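Local coordinates for substrate-binding protein (Synechococcus sp., PDB 6WPN), which probably binds a sugar or oligosaccharide in the periplasm, as the substrate-binding component of a transport system, at residues 354-357 and 361-364; 333-338 and 366-371; 252-257 and 265-270; 346-351 and 374-379. All coordinates share one frame; numbering follows the deposited sequence. Where two conformers were deposited one is given.

Contacts 1, 2 and 4 gather round helix 359-374 and the pieces of chain leading into and out of it. Contact 3 comes first along the chain and closes before the others open; contacts 2 and 4 then cross, with contact 1 nested inside both. The centres of contacts 2 and 4 are about 8 Å apart, those of contacts 1 and 2 about 12 Å, and those of contacts 3 and 4 about 22 Å. Contacts 2 and 4 reach the same mixed sheet. Helix 265-274, in contact 3, joins this group through the Arg335–Glu266 salt bridge and the packing of Ile364 on Leu268, so helices 265-274, 341-352 and 359-374 pack together in one part of the fold.

Contact 1: residues 354-357 and 361-364; sequences EQPS and EAQI
Pro356 lies against the backbone of helix 359-374, and this is the close-packed part of the contact. Its CB comes within 3.4 Å of Ala362 N, while its CG meets Ala362 CB at 3.7 Å. The same proline CB touches Glu361 CB, also at 3.7 Å, so one face of the helical turn is met by aliphatic carbon. The segment 354-357 belongs to the loop of a helix-loop-helix connection, joining helix 341-352 to helix 359-374, and Asn358 OD1 receives a hydrogen bond from Glu361 N as the second helix begins. Toward solvent the grip slackens. With CG anti to its carbonyl carbon (chi1 -71°) and the chain extended beyond, Glu361 carries its carboxylate back along the loop to exposed Ser357. Ser357 N reaches OE1 of Glu361 at 3.5 Å, almost straight at 172° but weak, and Ser357 OG gives OE2 of Glu361 a second weak bond of 3.2 Å. With an alanine here the CB packing could stay, but Ser357 N and OG would probably lose these weak acceptors. On another side, Glu354 OE2 stands 4.5 Å from Glu361 OE1, a like-charge approach, while Glu354 also packs on Arg365 of the same helix.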
loop_
_atom_site.group_PDB
_atom_site.type_symbol
_atom_site.label_atom_id
_atom_site.label_comp_id
_atom_site.label_asym_id
_atom_site.label_seq_id
_atom_site.Cartn_x
_atom_site.Cartn_y
_atom_site.Cartn_z
ATOM N N GLU A 354 -2.341 -26.150 -5.763
ATOM C CA GLU A 354 -3.782 -25.989 -5.657
ATOM C C GLU A 354 -4.443 -26.445 -6.951
ATOM O O GLU A 354 -3.950 -26.172 -8.048
ATOM C CB GLU A 354 -4.137 -24.532 -5.355
ATOM C CG GLU A 354 -5.621 -24.232 -5.441
ATOM C CD GLU A 354 -5.946 -22.767 -5.219
ATOM O OE1 GLU A 354 -5.066 -22.019 -4.745
ATOM O OE2 GLU A 354 -7.084 -22.362 -5.535
ATOM N N GLN A 355 -5.567 -27.153 -6.817
ATOM C CA GLN A 355 -6.334 -27.649 -7.956
ATOM C C GLN A 355 -7.663 -26.910 -7.974
ATOM O O GLN A 355 -8.650 -27.382 -7.389
ATOM C CB GLN A 355 -6.554 -29.159 -7.837
ATOM C CG GLN A 355 -5.268 -29.947 -7.684
ATOM C CD GLN A 355 -4.357 -29.826 -8.885
ATOM O OE1 GLN A 355 -4.820 -29.727 -10.021
ATOM N NE2 GLN A 355 -3.053 -29.798 -8.639
ATOM N N PRO A 356 -7.755 -25.763 -8.647
ATOM C CA PRO A 356 -9.007 -25.002 -8.616
ATOM C C PRO A 356 -10.121 -25.773 -9.301
ATOM O O PRO A 356 -9.899 -26.469 -10.294
ATOM C CB PRO A 356 -8.660 -23.718 -9.376
ATOM C CG PRO A 356 -7.524 -24.111 -10.266
ATOM C CD PRO A 356 -6.733 -25.121 -9.491
ATOM N N SER A 357 -11.325 -25.651 -8.751
ATOM C CA SER A 357 -12.457 -26.411 -9.256
ATOM C C SER A 357 -13.197 -25.706 -10.383
ATOM O O SER A 357 -13.956 -26.357 -11.108
ATOM C CB SER A 357 -13.425 -26.728 -8.113
ATOM O OG SER A 357 -14.139 -25.575 -7.714
ATOM N N GLU A 361 -11.881 -19.777 -9.338
ATOM C CA GLU A 361 -10.825 -20.117 -8.392
ATOM C C GLU A 361 -9.461 -20.138 -9.065
ATOM O O GLU A 361 -8.457 -19.777 -8.443
ATOM C CB GLU A 361 -11.109 -21.472 -7.746
ATOM C CG GLU A 361 -12.267 -21.469 -6.767
ATOM C CD GLU A 361 -12.447 -22.814 -6.092
ATOM O OE1 GLU A 361 -11.446 -23.554 -5.963
ATOM O OE2 GLU A 361 -13.586 -23.136 -5.691
ATOM N N ALA A 362 -9.407 -20.556 -10.333
ATOM C CA ALA A 362 -8.146 -20.551 -11.065
ATOM C C ALA A 362 -7.635 -19.130 -11.260
ATOM O O ALA A 362 -6.435 -18.870 -11.110
ATOM C CB ALA A 362 -8.315 -21.260 -12.408
ATOM N N GLN A 363 -8.534 -18.198 -11.588
ATOM C CA GLN A 363 -8.148 -16.797 -11.711
ATOM C C GLN A 363 -7.593 -16.257 -10.398
ATOM O O GLN A 363 -6.561 -15.575 -10.386
ATOM C CB GLN A 363 -9.351 -15.972 -12.169
ATOM C CG GLN A 363 -9.038 -14.525 -12.492
ATOM C CD GLN A 363 -10.267 -13.776 -12.961
ATOM O OE1 GLN A 363 -11.317 -13.828 -12.322
ATOM N NE2 GLN A 363 -10.151 -13.094 -14.094
ATOM N N ILE A 364 -8.263 -16.556 -9.279
ATOM C CA ILE A 364 -7.801 -16.079 -7.975
ATOM C C ILE A 364 -6.453 -16.695 -7.635
ATOM O O ILE A 364 -5.574 -16.039 -7.062
ATOM C CB ILE A 364 -8.846 -16.389 -6.885
ATOM C CG1 ILE A 364 -10.132 -15.598 -7.123
ATOM C CG2 ILE A 364 -8.280 -16.108 -5.501
ATOM C CD1 ILE A 364 -9.912 -14.119 -7.315
#

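Contact 2: residues 333-338 and 366-371; sequences EARVLP and DARLLS
Arg335 and Arg368 meet through their aliphatic stems, CB of Arg335 lying 3.9 Å from CD of Arg368. Arg335, with positive phi, is the C-prime residue of the Schellman motif that ends helix 324-334, in which Val336 N bonds to Ala331 O and Arg335 N to Arg332 O. The two side chains cross at about a right angle, so the stems touch while the charged ends stay apart, Arg335 NE 5.8 Å from Arg368 NH1. Arg368 bends at chi3 (62°), which turns its NE toward a water lying in the guanidinium plane at the edge. That water also donates to Val336 O at 3.1 Å; its 2.5 Å separation from Arg368 NE is unusually short, so its exact place is doubtful. In the next shell, Arg368 packs on Ile347 and Leu351 of helix 341-352, while Arg335 NH1 forms a salt bridge with Glu266. A serine in place of Arg368 would probably open a gap beside CB of Arg335 and take away the packing on Ile347 and Leu351. Farther along, Leu337 pairs by its backbone with Leu141 of strand 137-149, and Ser371 OG bonds to Val143 O of that strand. Leu337 CD1 ends 3.5 Å from Ser371 O.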
loop_
_atom_site.group_PDB
_atom_site.type_symbol
_atom_site.label_atom_id
_atom_site.label_comp_id
_atom_site.label_asym_id
_atom_site.label_seq_id
_atom_site.Cartn_x
_atom_site.Cartn_y
_atom_site.Cartn_z
ATOM N N GLU A 333 -7.447 -16.320 3.923
ATOM C CA GLU A 333 -8.742 -15.648 3.954
ATOM C C GLU A 333 -8.678 -14.281 3.291
ATOM O O GLU A 333 -9.628 -13.870 2.615
ATOM C CB GLU A 333 -9.236 -15.531 5.398
ATOM C CG GLU A 333 -9.572 -16.877 6.033
ATOM C CD GLU A 333 -9.994 -16.764 7.490
ATOM O OE1 GLU A 333 -9.851 -15.669 8.080
ATOM O OE2 GLU A 333 -10.469 -17.779 8.046
ATOM N N ALA A 334 -7.563 -13.573 3.447
ATOM C CA ALA A 334 -7.414 -12.250 2.859
ATOM C C ALA A 334 -6.758 -12.272 1.488
ATOM O O ALA A 334 -6.749 -11.236 0.815
ATOM C CB ALA A 334 -6.605 -11.339 3.789
ATOM N N ARG A 335 -6.238 -13.420 1.049
ATOM C CA ARG A 335 -5.543 -13.520 -0.233
ATOM C C ARG A 335 -4.419 -12.488 -0.273
ATOM O O ARG A 335 -4.276 -11.692 -1.203
ATOM C CB ARG A 335 -6.532 -13.371 -1.390
ATOM C CG ARG A 335 -7.769 -14.249 -1.171
ATOM C CD ARG A 335 -8.736 -14.252 -2.332
ATOM N NE ARG A 335 -9.728 -15.315 -2.177
ATOM C CZ ARG A 335 -10.873 -15.185 -1.515
ATOM N NH1 ARG A 335 -11.187 -14.033 -0.943
ATOM N NH2 ARG A 335 -11.708 -16.213 -1.424
ATOM N N VAL A 336 -3.623 -12.510 0.795
ATOM C CA VAL A 336 -2.581 -11.537 1.064
ATOM C C VAL A 336 -1.275 -12.286 1.321
ATOM O O VAL A 336 -1.258 -13.504 1.494
ATOM C CB VAL A 336 -2.984 -10.647 2.264
ATOM C CG1 VAL A 336 -1.876 -9.681 2.677
ATOM C CG2 VAL A 336 -4.289 -9.961 2.007
ATOM N N LEU A 337 -0.168 -11.541 1.337
ATOM C CA LEU A 337 1.066 -12.270 1.606
ATOM C C LEU A 337 1.491 -12.090 3.058
ATOM O O LEU A 337 1.376 -10.990 3.608
ATOM C CB LEU A 337 2.190 -11.781 0.693
ATOM C CG LEU A 337 1.947 -11.987 -0.800
ATOM C CD1 LEU A 337 3.049 -11.348 -1.623
ATOM C CD2 LEU A 337 1.857 -13.470 -1.105
ATOM N N PRO A 338 1.981 -13.134 3.717
ATOM C CA PRO A 338 2.442 -12.988 5.098
ATOM C C PRO A 338 3.919 -12.626 5.162
ATOM O O PRO A 338 4.673 -12.775 4.198
ATOM C CB PRO A 338 2.193 -14.381 5.690
ATOM C CG PRO A 338 2.406 -15.302 4.519
ATOM C CD PRO A 338 1.979 -14.542 3.278
ATOM N N ASP A 366 -4.207 -17.658 -9.868
ATOM C CA ASP A 366 -3.234 -16.998 -10.735
ATOM C C ASP A 366 -2.791 -15.660 -10.159
ATOM O O ASP A 366 -1.612 -15.295 -10.247
ATOM C CB ASP A 366 -3.810 -16.782 -12.137
ATOM C CG ASP A 366 -4.125 -18.080 -12.859
ATOM O OD1 ASP A 366 -3.539 -19.130 -12.506
ATOM O OD2 ASP A 366 -4.956 -18.040 -13.797
ATOM N N ALA A 367 -3.727 -14.902 -9.584
ATOM C CA ALA A 367 -3.376 -13.597 -9.040
ATOM C C ALA A 367 -2.523 -13.738 -7.787
ATOM O O ALA A 367 -1.495 -13.066 -7.648
ATOM C CB ALA A 367 -4.644 -12.796 -8.754
ATOM N N ARG A 368 -2.919 -14.626 -6.868
ATOM C CA ARG A 368 -2.147 -14.796 -5.638
ATOM C C ARG A 368 -0.742 -15.306 -5.935
ATOM O O ARG A 368 0.227 -14.897 -5.285
ATOM C CB ARG A 368 -2.861 -15.754 -4.684
ATOM C CG ARG A 368 -4.196 -15.271 -4.153
ATOM C CD ARG A 368 -4.825 -16.341 -3.282
ATOM N NE ARG A 368 -3.984 -16.620 -2.122
ATOM C CZ ARG A 368 -4.079 -17.709 -1.369
ATOM N NH1 ARG A 368 -4.978 -18.644 -1.652
ATOM N NH2 ARG A 368 -3.261 -17.868 -0.336
ATOM N N LEU A 369 -0.612 -16.191 -6.924
ATOM C CA LEU A 369 0.698 -16.729 -7.271
ATOM C C LEU A 369 1.581 -15.664 -7.902
ATOM O O LEU A 369 2.793 -15.631 -7.661
ATOM C CB LEU A 369 0.538 -17.917 -8.216
ATOM C CG LEU A 369 1.779 -18.775 -8.440
ATOM C CD1 LEU A 369 2.290 -19.293 -7.112
ATOM C CD2 LEU A 369 1.446 -19.920 -9.377
ATOM N N LEU A 370 0.995 -14.790 -8.721
ATOM C CA LEU A 370 1.775 -13.711 -9.312
ATOM C C LEU A 370 2.245 -12.724 -8.245
ATOM O O LEU A 370 3.377 -12.231 -8.305
ATOM C CB LEU A 370 0.948 -13.016 -10.391
ATOM C CG LEU A 370 1.689 -12.121 -11.380
ATOM C CD1 LEU A 370 2.958 -12.801 -11.847
ATOM C CD2 LEU A 370 0.781 -11.828 -12.568
ATOM N N SER A 371 1.399 -12.438 -7.250
ATOM C CA SER A 371 1.826 -11.588 -6.139
ATOM C C SER A 371 2.980 -12.216 -5.366
ATOM O O SER A 371 3.948 -11.527 -5.014
ATOM C CB SER A 371 0.655 -11.303 -5.198
ATOM O OG SER A 371 -0.286 -10.430 -5.794
HETATM O O HOH W 1 -2.369 -15.270 -0.747
#

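Contact 3: residues 252-257 and 265-270; sequences LYQSGE and AEFLRS
Gln254 and Ser270 make the nearest backbone approach, their CA atoms 9.7 Å apart, so side chains must span the gap. The segments belong to a helix-strand-helix unit: helix 246-254 ends in a Schellman motif, strand 260-263 follows, and helix 265-274 comes next. At the motif Gly256 takes positive phi, Gly256 N bonding to Tyr253 O and Glu257 N to Leu252 O at 2.8 Å. A CB here would collide with the carbonyl oxygen of Ser255. Two residues earlier, Gln254 sends an extended chain toward the other helix. Its NE2 comes 3.3 Å from CZ of Phe267 and 3.6 Å from CE1 of the same ring. Amide and ring planes are only 4° apart, yet NE2 approaches obliquely, by way of the outer ring carbons. Phe267 also touches Leu261 of strand 260-263, as does Tyr253, so Leu261 is a shared neighbour of both helices; Gln254 itself reaches on to Ile271 and Asn274. One turn further along the helix from the ring, Ser270 folds its hydroxyl back onto the backbone: OG donates to Phe267 O at 2.8 Å, tilted 29° from the carbonyl plane.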
loop_
_atom_site.group_PDB
_atom_site.type_symbol
_atom_site.label_atom_id
_atom_site.label_comp_id
_atom_site.label_asym_id
_atom_site.label_seq_id
_atom_site.Cartn_x
_atom_site.Cartn_y
_atom_site.Cartn_z
ATOM N N LEU A 252 -14.828 2.258 -11.983
ATOM C CA LEU A 252 -14.693 2.333 -13.433
ATOM C C LEU A 252 -14.319 0.978 -14.018
ATOM O O LEU A 252 -14.793 0.611 -15.101
ATOM C CB LEU A 252 -13.656 3.392 -13.821
ATOM C CG LEU A 252 -14.030 4.871 -13.661
ATOM C CD1 LEU A 252 -12.848 5.749 -14.020
ATOM C CD2 LEU A 252 -15.243 5.245 -14.508
ATOM N N TYR A 253 -13.472 0.221 -13.319
ATOM C CA TYR A 253 -13.092 -1.093 -13.822
ATOM C C TYR A 253 -14.281 -2.050 -13.816
ATOM O O TYR A 253 -14.498 -2.784 -14.790
ATOM C CB TYR A 253 -11.931 -1.662 -13.007
ATOM C CG TYR A 253 -11.325 -2.888 -13.643
ATOM C CD1 TYR A 253 -10.345 -2.765 -14.622
ATOM C CD2 TYR A 253 -11.732 -4.166 -13.279
ATOM C CE1 TYR A 253 -9.785 -3.877 -15.216
ATOM C CE2 TYR A 253 -11.175 -5.284 -13.866
ATOM C CZ TYR A 253 -10.205 -5.134 -14.837
ATOM O OH TYR A 253 -9.648 -6.237 -15.431
ATOM N N GLN A 254 -15.069 -2.048 -12.737
ATOM C CA GLN A 254 -16.228 -2.931 -12.672
ATOM C C GLN A 254 -17.293 -2.558 -13.690
ATOM O O GLN A 254 -18.157 -3.384 -14.001
ATOM C CB GLN A 254 -16.833 -2.915 -11.267
ATOM C CG GLN A 254 -15.909 -3.448 -10.181
ATOM C CD GLN A 254 -16.585 -3.525 -8.826
ATOM O OE1 GLN A 254 -17.687 -3.009 -8.638
ATOM N NE2 GLN A 254 -15.924 -4.166 -7.870
ATOM N N SER A 255 -17.251 -1.344 -14.222
ATOM C CA SER A 255 -18.172 -0.930 -15.266
ATOM C C SER A 255 -17.639 -1.216 -16.660
ATOM O O SER A 255 -18.347 -0.969 -17.643
ATOM C CB SER A 255 -18.478 0.566 -15.140
ATOM O OG SER A 255 -18.975 0.876 -13.853
ATOM N N GLY A 256 -16.415 -1.724 -16.773
ATOM C CA GLY A 256 -15.822 -1.913 -18.078
ATOM C C GLY A 256 -15.310 -0.645 -18.714
ATOM O O GLY A 256 -15.147 -0.603 -19.936
ATOM N N GLU A 257 -15.060 0.400 -17.924
ATOM C CA GLU A 257 -14.595 1.681 -18.437
ATOM C C GLU A 257 -13.116 1.930 -18.174
ATOM O O GLU A 257 -12.604 2.989 -18.553
ATOM C CB GLU A 257 -15.429 2.821 -17.843
ATOM C CG GLU A 257 -16.793 2.988 -18.495
ATOM C CD GLU A 257 -16.699 3.509 -19.922
ATOM O OE1 GLU A 257 -15.807 4.347 -20.192
ATOM O OE2 GLU A 257 -17.512 3.078 -20.773
ATOM N N ALA A 265 -5.135 -9.423 -5.349
ATOM C CA ALA A 265 -5.945 -10.616 -5.581
ATOM C C ALA A 265 -7.265 -10.572 -4.822
ATOM O O ALA A 265 -8.268 -11.120 -5.306
ATOM C CB ALA A 265 -5.161 -11.868 -5.187
ATOM N N GLU A 266 -7.284 -9.954 -3.631
ATOM C CA GLU A 266 -8.498 -9.992 -2.822
ATOM C C GLU A 266 -9.622 -9.214 -3.485
ATOM O O GLU A 266 -10.787 -9.636 -3.452
ATOM C CB GLU A 266 -8.224 -9.423 -1.435
ATOM C CG GLU A 266 -9.448 -9.269 -0.535
ATOM C CD GLU A 266 -10.001 -10.593 -0.017
ATOM O OE1 GLU A 266 -9.468 -11.661 -0.392
ATOM O OE2 GLU A 266 -10.970 -10.574 0.778
ATOM N N PHE A 267 -9.298 -8.080 -4.097
ATOM C CA PHE A 267 -10.331 -7.338 -4.790
ATOM C C PHE A 267 -10.826 -8.067 -6.031
ATOM O O PHE A 267 -11.949 -7.816 -6.482
ATOM C CB PHE A 267 -9.821 -5.953 -5.164
ATOM C CG PHE A 267 -10.846 -5.127 -5.841
ATOM C CD1 PHE A 267 -12.014 -4.795 -5.181
ATOM C CD2 PHE A 267 -10.669 -4.709 -7.145
ATOM C CE1 PHE A 267 -12.983 -4.047 -5.802
ATOM C CE2 PHE A 267 -11.635 -3.950 -7.771
ATOM C CZ PHE A 267 -12.794 -3.630 -7.104
ATOM N N LEU A 268 -10.022 -8.982 -6.577
ATOM C CA LEU A 268 -10.459 -9.743 -7.740
ATOM C C LEU A 268 -11.669 -10.614 -7.422
ATOM O O LEU A 268 -12.528 -10.815 -8.288
ATOM C CB LEU A 268 -9.298 -10.580 -8.281
ATOM C CG LEU A 268 -9.468 -11.298 -9.623
ATOM C CD1 LEU A 268 -10.118 -10.401 -10.670
ATOM C CD2 LEU A 268 -8.115 -11.796 -10.105
ATOM N N ARG A 269 -11.769 -11.131 -6.193
ATOM C CA ARG A 269 -12.916 -11.970 -5.849
ATOM C C ARG A 269 -14.199 -11.150 -5.772
ATOM O O ARG A 269 -15.274 -11.637 -6.144
ATOM C CB ARG A 269 -12.668 -12.708 -4.531
ATOM C CG ARG A 269 -13.805 -13.652 -4.118
ATOM C CD ARG A 269 -13.815 -14.959 -4.925
ATOM N NE ARG A 269 -12.871 -15.949 -4.403
ATOM C CZ ARG A 269 -12.661 -17.150 -4.936
ATOM N NH1 ARG A 269 -13.324 -17.528 -6.021
ATOM N NH2 ARG A 269 -11.780 -17.976 -4.385
ATOM N N SER A 270 -14.116 -9.905 -5.295
ATOM C CA SER A 270 -15.305 -9.061 -5.276
ATOM C C SER A 270 -15.683 -8.607 -6.680
ATOM O O SER A 270 -16.869 -8.410 -6.965
ATOM C CB SER A 270 -15.100 -7.862 -4.349
ATOM O OG SER A 270 -13.932 -7.149 -4.694
#

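Contact 4: residues 346-351 and 374-379; sequences AIRAEL and TLNTAR
Next to the meeting of Arg348 with Leu375 and Asn376, Thr374 O is gripped twice by Thr377: its backbone N lies 2.9 Å away and its hydroxyl OG1, which also donates, 3.0 Å away. Both donors arrive from the same face of the carbonyl plane, OG1 tilted 22° from it. The double hold helps keep the turn that follows helix 359-374, and so helps place Leu375, which packs on the sheet, and exposed Asn376. Arg348 comes to them from helix 341-352. Its chain leaves beside its own backbone N (chi1 -73°) and runs extended to NE, covering much of the 11.3 Å between CA of Arg348 and CA of Leu375. Leu375 CD2 meets NH2 of Arg348 at the guanidinium edge, near its plane, at 4.1 Å. Asn376 comes from the opposite direction, its amide plane turned 27° from the guanidinium. Arg348 NH2 is equally far, 3.6 Å, from OD1 and ND2 of Asn376, a loose contact and not a directed bond. Arg348 was also modelled in a second conformer, and both it and Asn376 touch crystal neighbours, so this outer pairing is doubtful in detail. Inward, Leu375 packs on Leu141 and Val143 of strand 137-149, while Ile347 of helix 341-352 leans on Ala331 and Arg332 of helix 324-334. Past the turn, the short, weakly bonded strand 378-379 runs parallel to strand 295-303, where Arg379 shares backbone hydrogen bonds with Ala295 and Val297.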
loop_
_atom_site.group_PDB
_atom_site.type_symbol
_atom_site.label_atom_id
_atom_site.label_comp_id
_atom_site.label_asym_id
_atom_site.label_seq_id
_atom_site.Cartn_x
_atom_site.Cartn_y
_atom_site.Cartn_z
ATOM N N ALA A 346 4.439 -21.912 3.404
ATOM C CA ALA A 346 3.229 -22.726 3.361
ATOM C C ALA A 346 2.248 -22.200 2.321
ATOM O O ALA A 346 1.607 -22.987 1.613
ATOM C CB ALA A 346 2.574 -22.785 4.740
ATOM N N ILE A 347 2.105 -20.875 2.224
ATOM C CA ILE A 347 1.181 -20.305 1.248
ATOM C C ILE A 347 1.699 -20.518 -0.168
ATOM O O ILE A 347 0.938 -20.883 -1.074
ATOM C CB ILE A 347 0.931 -18.815 1.542
ATOM C CG1 ILE A 347 0.108 -18.661 2.818
ATOM C CG2 ILE A 347 0.185 -18.166 0.384
ATOM C CD1 ILE A 347 -1.232 -19.331 2.746
ATOM N N ARG A 348 2.995 -20.280 -0.390
ATOM C CA ARG A 348 3.579 -20.549 -1.700
ATOM C C ARG A 348 3.397 -22.010 -2.089
ATOM O O ARG A 348 3.126 -22.322 -3.255
ATOM C CB ARG A 348 5.063 -20.185 -1.706
ATOM C CG ARG A 348 5.360 -18.698 -1.720
ATOM C CD ARG A 348 6.857 -18.465 -1.627
ATOM N NE ARG A 348 7.205 -17.049 -1.596
ATOM C CZ ARG A 348 7.547 -16.342 -2.668
ATOM N NH1 ARG A 348 7.585 -16.925 -3.858
ATOM N NH2 ARG A 348 7.849 -15.056 -2.552
ATOM N N ALA A 349 3.536 -22.918 -1.121
ATOM C CA ALA A 349 3.393 -24.339 -1.413
ATOM C C ALA A 349 1.953 -24.689 -1.761
ATOM O O ALA A 349 1.707 -25.471 -2.683
ATOM C CB ALA A 349 3.876 -25.170 -0.225
ATOM N N GLU A 350 0.990 -24.126 -1.029
ATOM C CA GLU A 350 -0.413 -24.404 -1.322
ATOM C C GLU A 350 -0.798 -23.894 -2.703
ATOM O O GLU A 350 -1.558 -24.547 -3.426
ATOM C CB GLU A 350 -1.303 -23.796 -0.240
ATOM C CG GLU A 350 -1.165 -24.505 1.099
ATOM C CD GLU A 350 -1.706 -23.697 2.264
ATOM O OE1 GLU A 350 -2.320 -22.633 2.026
ATOM O OE2 GLU A 350 -1.513 -24.130 3.423
ATOM N N LEU A 351 -0.251 -22.746 -3.104
ATOM C CA LEU A 351 -0.585 -22.193 -4.411
ATOM C C LEU A 351 -0.015 -23.048 -5.539
ATOM O O LEU A 351 -0.669 -23.233 -6.572
ATOM C CB LEU A 351 -0.074 -20.758 -4.518
ATOM C CG LEU A 351 -0.812 -19.769 -3.621
ATOM C CD1 LEU A 351 -0.121 -18.404 -3.608
ATOM C CD2 LEU A 351 -2.261 -19.649 -4.070
ATOM N N THR A 374 6.132 -11.912 -7.461
ATOM C CA THR A 374 6.579 -10.524 -7.569
ATOM C C THR A 374 7.270 -10.049 -6.294
ATOM O O THR A 374 8.146 -9.177 -6.351
ATOM C CB THR A 374 5.391 -9.619 -7.904
ATOM O OG1 THR A 374 4.735 -10.110 -9.077
ATOM C CG2 THR A 374 5.850 -8.200 -8.173
ATOM N N LEU A 375 6.892 -10.612 -5.142
ATOM C CA LEU A 375 7.479 -10.210 -3.866
ATOM C C LEU A 375 9.000 -10.338 -3.853
ATOM O O LEU A 375 9.677 -9.553 -3.179
ATOM C CB LEU A 375 6.872 -11.040 -2.734
ATOM C CG LEU A 375 7.454 -10.775 -1.352
ATOM C CD1 LEU A 375 7.168 -9.337 -0.962
ATOM C CD2 LEU A 375 6.873 -11.748 -0.336
ATOM N N ASN A 376 9.561 -11.283 -4.611
ATOM C CA ASN A 376 11.008 -11.463 -4.604
ATOM C C ASN A 376 11.736 -10.282 -5.229
ATOM O O ASN A 376 12.935 -10.107 -4.984
ATOM C CB ASN A 376 11.393 -12.745 -5.343
ATOM C CG ASN A 376 10.909 -13.991 -4.633
ATOM O OD1 ASN A 376 10.265 -14.853 -5.235
ATOM N ND2 ASN A 376 11.216 -14.094 -3.345
ATOM N N THR A 377 11.035 -9.454 -5.998
ATOM C CA THR A 377 11.629 -8.314 -6.677
ATOM C C THR A 377 11.035 -7.000 -6.209
ATOM O O THR A 377 11.459 -5.940 -6.684
ATOM C CB THR A 377 11.473 -8.424 -8.201
ATOM O OG1 THR A 377 10.084 -8.516 -8.545
ATOM C CG2 THR A 377 12.220 -9.641 -8.721
ATOM N N ALA A 378 10.046 -7.033 -5.326
ATOM C CA ALA A 378 9.406 -5.809 -4.882
ATOM C C ALA A 378 10.061 -5.293 -3.606
ATOM O O ALA A 378 10.553 -6.059 -2.772
ATOM C CB ALA A 378 7.914 -6.046 -4.646
ATOM N N ARG A 379 10.071 -3.968 -3.477
ATOM C CA ARG A 379 10.629 -3.253 -2.342
ATOM C C ARG A 379 9.600 -2.246 -1.847
ATOM O O ARG A 379 8.583 -1.990 -2.498
ATOM C CB ARG A 379 11.929 -2.526 -2.716
ATOM C CG ARG A 379 13.232 -3.305 -2.502
ATOM C CD ARG A 379 13.336 -4.513 -3.430
ATOM N NE ARG A 379 14.670 -5.116 -3.439
ATOM C CZ ARG A 379 15.530 -4.994 -4.450
ATOM N NH1 ARG A 379 15.191 -4.294 -5.528
ATOM N NH2 ARG A 379 16.726 -5.570 -4.390
#